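Local coordinates for protein myosin regulatory light chain (Physarum polycephalum, PDB 2BL0) that serves as the regulatory light chain of myosin II, an EF-hand protein that binds calcium in its N-terminal half, at residues G21-K25 and G57-F61. Residues are numbered along the deposited sequence; the frame is centred on the assembly and turned at random.
With CA (calcium ion), chain E.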
loop_
_atom_site.group_PDB
_atom_site.type_symbol
_atom_site.label_atom_id
_atom_site.label_comp_id
_atom_site.label_asym_id
_atom_site.label_seq_id
_atom_site.Cartn_x
_atom_site.Cartn_y
_atom_site.Cartn_z
ATOM N N GLY C 21 0.331 -39.640 -6.957
ATOM C CA GLY C 21 -0.560 -38.516 -7.157
ATOM C C GLY C 21 -1.478 -38.250 -5.972
ATOM O O GLY C 21 -2.309 -37.356 -6.045
ATOM N N PHE C 22 -1.311 -38.989 -4.874
ATOM C CA PHE C 22 -2.132 -38.773 -3.668
ATOM C C PHE C 22 -1.450 -39.287 -2.408
ATOM O O PHE C 22 -0.543 -40.127 -2.483
ATOM C CB PHE C 22 -3.539 -39.382 -3.829
ATOM C CG PHE C 22 -3.533 -40.858 -4.092
ATOM C CD1 PHE C 22 -3.430 -41.763 -3.047
ATOM C CD2 PHE C 22 -3.625 -41.344 -5.391
ATOM C CE1 PHE C 22 -3.394 -43.152 -3.300
ATOM C CE2 PHE C 22 -3.583 -42.716 -5.646
ATOM C CZ PHE C 22 -3.485 -43.617 -4.603
ATOM N N ILE C 23 -1.891 -38.785 -1.253
ATOM C CA ILE C 23 -1.324 -39.135 0.043
ATOM C C ILE C 23 -2.332 -39.899 0.844
ATOM O O ILE C 23 -3.404 -39.375 1.151
ATOM C CB ILE C 23 -0.927 -37.886 0.827
ATOM C CG1 ILE C 23 0.044 -37.023 0.010
ATOM C CG2 ILE C 23 -0.364 -38.293 2.215
ATOM C CD1 ILE C 23 0.306 -35.665 0.609
ATOM N N THR C 24 -1.971 -41.123 1.210
ATOM C CA THR C 24 -2.791 -41.959 2.056
ATOM C C THR C 24 -2.409 -41.743 3.510
ATOM O O THR C 24 -1.397 -41.113 3.793
ATOM C CB THR C 24 -2.589 -43.443 1.705
ATOM O OG1 THR C 24 -1.211 -43.792 1.881
ATOM C CG2 THR C 24 -2.853 -43.707 0.238
ATOM N N LYS C 25 -3.199 -42.292 4.435
ATOM C CA LYS C 25 -2.852 -42.245 5.855
ATOM C C LYS C 25 -1.497 -42.893 6.089
ATOM O O LYS C 25 -0.669 -42.326 6.771
ATOM C CB LYS C 25 -3.895 -42.922 6.743
ATOM C CG LYS C 25 -5.038 -42.019 7.109
ATOM C CD LYS C 25 -5.937 -42.650 8.165
ATOM C CE LYS C 25 -7.079 -41.722 8.513
ATOM N NZ LYS C 25 -7.721 -42.105 9.818
ATOM N N GLY C 57 -10.027 -41.328 1.918
ATOM C CA GLY C 57 -8.764 -41.915 2.358
ATOM C C GLY C 57 -7.516 -41.552 1.546
ATOM O O GLY C 57 -6.418 -42.101 1.781
ATOM N N LYS C 58 -7.680 -40.632 0.605
ATOM C CA LYS C 58 -6.608 -40.217 -0.305
ATOM C C LYS C 58 -6.627 -38.695 -0.492
ATOM O O LYS C 58 -7.624 -38.154 -0.934
ATOM C CB LYS C 58 -6.796 -40.882 -1.667
ATOM C CG LYS C 58 -6.649 -42.409 -1.680
ATOM C CD LYS C 58 -6.796 -42.935 -3.104
ATOM C CE LYS C 58 -6.618 -44.427 -3.192
ATOM N NZ LYS C 58 -7.874 -45.138 -2.925
ATOM N N ILE C 59 -5.540 -38.004 -0.156
ATOM C CA ILE C 59 -5.428 -36.560 -0.306
ATOM C C ILE C 59 -4.883 -36.269 -1.707
ATOM O O ILE C 59 -3.728 -36.575 -1.992
ATOM C CB ILE C 59 -4.454 -35.946 0.750
ATOM C CG1 ILE C 59 -4.869 -36.283 2.188
ATOM C CG2 ILE C 59 -4.358 -34.407 0.535
ATOM C CD1 ILE C 59 -3.803 -35.991 3.240
ATOM N N GLN C 60 -5.718 -35.707 -2.573
ATOM C CA GLN C 60 -5.291 -35.263 -3.904
ATOM C C GLN C 60 -4.647 -33.886 -3.781
ATOM O O GLN C 60 -4.924 -33.159 -2.834
ATOM C CB GLN C 60 -6.473 -35.152 -4.871
ATOM C CG GLN C 60 -7.465 -36.333 -4.910
ATOM C CD GLN C 60 -6.813 -37.674 -5.194
ATOM O OE1 GLN C 60 -7.252 -38.711 -4.652
ATOM N NE2 GLN C 60 -5.780 -37.678 -6.043
ATOM N N PHE C 61 -3.838 -33.489 -4.758
ATOM C CA PHE C 61 -3.299 -32.141 -4.728
ATOM C C PHE C 61 -4.377 -31.050 -4.559
ATOM O O PHE C 61 -4.222 -30.187 -3.715
ATOM C CB PHE C 61 -2.403 -31.816 -5.938
ATOM C CG PHE C 61 -1.937 -30.393 -5.936
ATOM C CD1 PHE C 61 -1.193 -29.917 -4.867
ATOM C CD2 PHE C 61 -2.303 -29.506 -6.946
ATOM C CE1 PHE C 61 -0.791 -28.602 -4.806
ATOM C CE2 PHE C 61 -1.894 -28.182 -6.895
ATOM C CZ PHE C 61 -1.138 -27.729 -5.811
HETATM CA CA CA E . -9.752 -37.280 -1.021
HETATM O O HOH W 1 -3.177 -35.072 -7.063
HETATM O O HOH W 2 -5.737 -43.673 3.764
#
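Ile23 and Ile59 pair their backbones at the centre of the short antiparallel sheet that joins the two loops of an EF-hand pair. Two hydrogen bonds hold this pair. Ile59 N gives a nearly straight one to Ile23 O (2.9 Å, 172° at the hydrogen), and Ile23 N returns one to Ile59 O at 3.0 Å. Phe22 CA also makes a CA-H...O contact with Ile59 O.

Both isoleucine side chains are buried on one face of the sheet, with Ile23 CB 4.0 Å from Ile59 CB. Ile23 leans on helix 3-15 and Ile59 on helix 41-51. Ile59 also packs on an aromatic side chain of another protein chain.

On the other face, Lys58 CG, CD and CE run alongside Phe22 CD1, CE1 and CZ. Lys58 CD sits over the Phe22 ring, 3.6 Å from its centroid, in a CH-pi contact. Phe22 CG stands between its backbone N and carbonyl carbon (chi1 59°), which tilts the ring along its own strand to lie beside the Lys58 chain. Cutting the ring back to an alanine here is likely to strip the Lys58 methylenes of the face they lie on and let the chain turn more freely.

Water bridges both ends of the sheet. One water links Gly21 O to Phe61 N, the other Gly57 O to Lys25 N. The sheet also reaches the metal: Lys58 O binds the calcium ion at 2.3 Å, alongside Asp52, Thr54, Asn56 and Glu63.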